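Local coordinates for protein peptidase S15/CocE/NonD (Thaumarchaeota archaeon SCGC AB-539-E09, PDB 4PF1) that probably acts as a serine aminopeptidase of the S15 family, cleaving peptides from their N-terminal end with an alpha/beta-hydrolase catalytic domain, at residues A[108-114]-A[214-220]. Numbering follows the deposited sequence.
Sequences GKYGSEG and QEATRKN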
ATOM      1  N   GLY A 108       9.071  37.273  18.869  1.00 17.24           N
ATOM      2  CA  GLY A 108       9.847  36.287  19.611  1.00 17.05           C
ATOM      3  C   GLY A 108      10.068  34.938  18.955  1.00 20.59           C
ATOM      4  O   GLY A 108      10.688  34.063  19.567  1.00 20.38           O
ATOM      5  N   LYS A 109       9.571  34.739  17.713  1.00 16.57           N
ATOM      6  CA  LYS A 109       9.727  33.454  17.030  1.00 15.58           C
ATOM      7  C   LYS A 109      10.543  33.551  15.750  1.00 19.45           C
ATOM      8  O   LYS A 109      10.376  34.489  14.966  1.00 19.09           O
ATOM      9  CB  LYS A 109       8.359  32.803  16.724  1.00 17.06           C
ATOM     10  CG  LYS A 109       7.653  32.169  17.945  1.00 18.52           C
ATOM     11  CD  LYS A 109       8.534  31.190  18.765  1.00 20.97           C
ATOM     12  CE  LYS A 109       8.873  29.910  18.024  1.00 21.74           C
ATOM     13  NZ  LYS A 109      10.014  29.204  18.650  1.00 21.55           N
ATOM     14  N   TYR A 110      11.414  32.537  15.543  1.00 15.45           N
ATOM     15  CA  TYR A 110      12.266  32.317  14.373  1.00 15.22           C
ATOM     16  C   TYR A 110      13.050  33.572  13.930  1.00 19.20           C
ATOM     17  O   TYR A 110      14.040  33.923  14.568  1.00 18.62           O
ATOM     18  CB  TYR A 110      11.446  31.734  13.208  1.00 15.82           C
ATOM     19  CG  TYR A 110      11.049  30.287  13.420  1.00 17.24           C
ATOM     20  CD1 TYR A 110      11.894  29.249  13.040  1.00 18.96           C
ATOM     21  CD2 TYR A 110       9.834  29.957  14.016  1.00 17.87           C
ATOM     22  CE1 TYR A 110      11.540  27.916  13.241  1.00 19.15           C
ATOM     23  CE2 TYR A 110       9.462  28.626  14.208  1.00 18.73           C
ATOM     24  CZ  TYR A 110      10.317  27.608  13.813  1.00 25.43           C
ATOM     25  OH  TYR A 110       9.959  26.297  13.995  1.00 24.31           O
ATOM     26  N   GLY A 111      12.615  34.202  12.834  1.00 15.86           N
ATOM     27  CA  GLY A 111      13.285  35.364  12.258  1.00 15.97           C
ATOM     28  C   GLY A 111      13.013  36.683  12.948  1.00 19.36           C
ATOM     29  O   GLY A 111      13.719  37.664  12.696  1.00 19.36           O
ATOM     30  N   SER A 112      11.969  36.735  13.798  1.00 14.87           N
ATOM     31  CA  SER A 112      11.569  37.964  14.485  1.00 14.41           C
ATOM     32  C   SER A 112      12.317  38.180  15.792  1.00 18.06           C
ATOM     33  O   SER A 112      12.737  37.221  16.446  1.00 17.15           O
ATOM     34  CB  SER A 112      10.069  37.963  14.759  1.00 16.16           C
ATOM     35  OG  SER A 112       9.327  38.114  13.564  1.00 18.75           O
ATOM     36  N   GLU A 113      12.452  39.459  16.179  1.00 14.78           N
ATOM     37  CA  GLU A 113      13.069  39.885  17.432  1.00 14.75           C
ATOM     38  C   GLU A 113      12.028  39.872  18.551  1.00 18.72           C
ATOM     39  O   GLU A 113      10.854  39.562  18.307  1.00 17.35           O
ATOM     40  CB  GLU A 113      13.659  41.303  17.279  1.00 16.43           C
ATOM     41  CG  GLU A 113      14.871  41.383  16.372  1.00 23.53           C
ATOM     42  CD  GLU A 113      15.319  42.790  16.022  1.00 38.59           C
ATOM     43  OE1 GLU A 113      14.631  43.761  16.415  1.00 23.63           O
ATOM     44  OE2 GLU A 113      16.366  42.921  15.349  1.00 34.52           O
ATOM     45  N   GLY A 114      12.455  40.251  19.751  1.00 16.36           N
ATOM     46  CA  GLY A 114      11.585  40.353  20.914  1.00 16.41           C
ATOM     47  C   GLY A 114      11.429  39.070  21.695  1.00 20.62           C
ATOM     48  O   GLY A 114      12.022  38.039  21.350  1.00 19.74           O
ATOM     49  N   GLN A 214       8.402  24.664  20.782  1.00 14.26           N
ATOM     50  CA  GLN A 214       8.177  26.082  20.491  1.00 14.00           C
ATOM     51  C   GLN A 214       8.864  27.036  21.487  1.00 18.16           C
ATOM     52  O   GLN A 214       9.005  28.223  21.173  1.00 17.80           O
ATOM     53  CB  GLN A 214       6.661  26.393  20.467  1.00 15.01           C
ATOM     54  CG  GLN A 214       5.874  25.684  19.355  1.00 20.72           C
ATOM     55  CD  GLN A 214       6.217  26.190  17.975  1.00 27.42           C
ATOM     56  OE1 GLN A 214       6.785  25.471  17.155  1.00 22.98           O
ATOM     57  NE2 GLN A 214       5.866  27.433  17.685  1.00 17.22           N
ATOM     58  N   GLU A 215       9.247  26.559  22.697  1.00 15.22           N
ATOM     59  CA  GLU A 215       9.790  27.488  23.701  1.00 15.54           C
ATOM     60  C   GLU A 215      11.190  27.161  24.252  1.00 20.77           C
ATOM     61  O   GLU A 215      11.720  27.976  25.017  1.00 21.19           O
ATOM     62  CB  GLU A 215       8.819  27.657  24.866  1.00 16.67           C
ATOM     63  CG  GLU A 215       7.468  28.192  24.435  1.00 21.24           C
ATOM     64  CD  GLU A 215       6.611  28.723  25.558  1.00 28.97           C
ATOM     65  OE1 GLU A 215       6.836  28.326  26.724  1.00 18.22           O
ATOM     66  OE2 GLU A 215       5.741  29.575  25.278  1.00 23.12           O
ATOM     67  N   ALA A 216      11.806  26.019  23.877  1.00 17.20           N
ATOM     68  CA  ALA A 216      13.179  25.755  24.341  1.00 17.55           C
ATOM     69  C   ALA A 216      14.137  26.772  23.699  1.00 20.88           C
ATOM     70  O   ALA A 216      14.971  27.355  24.391  1.00 20.26           O
ATOM     71  CB  ALA A 216      13.603  24.331  24.002  1.00 18.26           C
ATOM     72  N   THR A 217      13.952  27.035  22.387  1.00 16.76           N
ATOM     73  CA  THR A 217      14.731  28.015  21.623  1.00 16.69           C
ATOM     74  C   THR A 217      13.813  28.881  20.752  1.00 18.98           C
ATOM     75  O   THR A 217      12.675  28.495  20.467  1.00 17.63           O
ATOM     76  CB  THR A 217      15.791  27.326  20.742  1.00 26.37           C
ATOM     77  OG1 THR A 217      15.164  26.334  19.929  1.00 25.39           O
ATOM     78  CG2 THR A 217      16.937  26.728  21.546  1.00 25.42           C
ATOM     79  N   ARG A 218      14.335  30.030  20.291  1.00 15.33           N
ATOM     80  CA  ARG A 218      13.625  30.953  19.407  1.00 14.82           C
ATOM     81  C   ARG A 218      13.337  30.315  18.035  1.00 16.75           C
ATOM     82  O   ARG A 218      12.245  30.488  17.499  1.00 15.39           O
ATOM     83  CB  ARG A 218      14.464  32.236  19.223  1.00 16.23           C
ATOM     84  CG  ARG A 218      13.790  33.331  18.379  1.00 24.51           C
ATOM     85  CD  ARG A 218      14.740  34.481  18.068  1.00 30.74           C
ATOM     86  NE  ARG A 218      15.241  35.120  19.288  1.00 32.29           N
ATOM     87  CZ  ARG A 218      14.652  36.146  19.892  1.00 43.68           C
ATOM     88  NH1 ARG A 218      13.543  36.675  19.388  1.00 24.95           N
ATOM     89  NH2 ARG A 218      15.167  36.653  21.003  1.00 35.65           N
ATOM     90  N   LYS A 219      14.325  29.585  17.475  1.00 13.58           N
ATOM     91  CA  LYS A 219      14.253  29.019  16.124  1.00 13.31           C
ATOM     92  C   LYS A 219      13.982  27.501  16.103  1.00 17.53           C
ATOM     93  O   LYS A 219      14.293  26.857  15.098  1.00 16.98           O
ATOM     94  CB  LYS A 219      15.569  29.305  15.364  1.00 15.65           C
ATOM     95  CG  LYS A 219      15.940  30.774  15.224  1.00 15.39           C
ATOM     96  CD  LYS A 219      17.149  30.928  14.314  1.00 12.92           C
ATOM     97  CE  LYS A 219      17.889  32.221  14.545  1.00 25.99           C
ATOM     98  NZ  LYS A 219      17.228  33.367  13.874  1.00 36.63           N
ATOM     99  N   ASN A 220      13.386  26.934  17.188  1.00 14.71           N
ATOM    100  CA  ASN A 220      13.092  25.493  17.317  1.00 14.55           C
ATOM    101  C   ASN A 220      14.342  24.628  16.988  1.00 20.14           C
ATOM    102  O   ASN A 220      14.275  23.711  16.163  1.00 20.26           O
ATOM    103  CB  ASN A 220      11.888  25.085  16.440  1.00 15.62           C
ATOM    104  CG  ASN A 220      10.545  25.523  16.978  1.00 31.17           C
ATOM    105  OD1 ASN A 220      10.342  26.678  17.367  1.00 23.40           O
ATOM    106  ND2 ASN A 220       9.578  24.621  16.953  1.00 21.74           N
TER
HETATM  107  O   HOH W   1       7.491  25.911  14.599  1.00  9.22           O
HETATM  108  O   HOH W   2      16.199  35.753  14.779  1.00 25.31           O
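Residues 108-114 lie in the loop that follows strand 100-105 of the alpha/beta-hydrolase sheet. Residues 214-220 run out of the C-terminal end of helix 204-215. At Gly108, the carbonyl O rests 3.4 Å from CG of Arg218. The CA-to-CB bond of Lys109 points away from the other segment, but three m rotamers fold the chain back. Its NZ then donates to Gln214 O (2.9 Å), Arg218 O (2.8 Å) and Asn220 OD1 (2.9 Å). The ammonium thus sits inside the turn made by residues 214-220. Asn220 ND2 in turn donates to Gln214 OE1 (2.9 Å).

Tyr110 N also donates to Arg218 O (3.0 Å), so that carbonyl takes two hydrogen bonds. Arg218 O lies over one face of the Tyr110 ring, which also stacks with His70. A water lies 2.6 Å from Tyr110 OH and 2.7 Å from Gln214 OE1, to which it donates. Lys219 NZ makes a weak hydrogen bond to Tyr110 O (3.3 Å); a second water bridges the same two atoms.

A type II' turn from Lys109 to Ser112 reverses the chain, closed by Ser112 N donating to Lys109 O (3.0 Å). Where it ends, Arg218 NH1 donates weakly to Ser112 O (3.1 Å). Ser112 OG is hydrogen-bonded to Asp105 and Asn48, and Glu113 OE1 to Lys46 N. Arg218 NH1 also donates to Gly114 O (2.8 Å).

Lys109 and Arg218 each donate to two backbone carbonyls across the contact; Lys219 reaches one, weakly. No salt bridge joins the segments. Charged donors meet neutral oxygens, so the fit probably depends on the backbone shape of both segments.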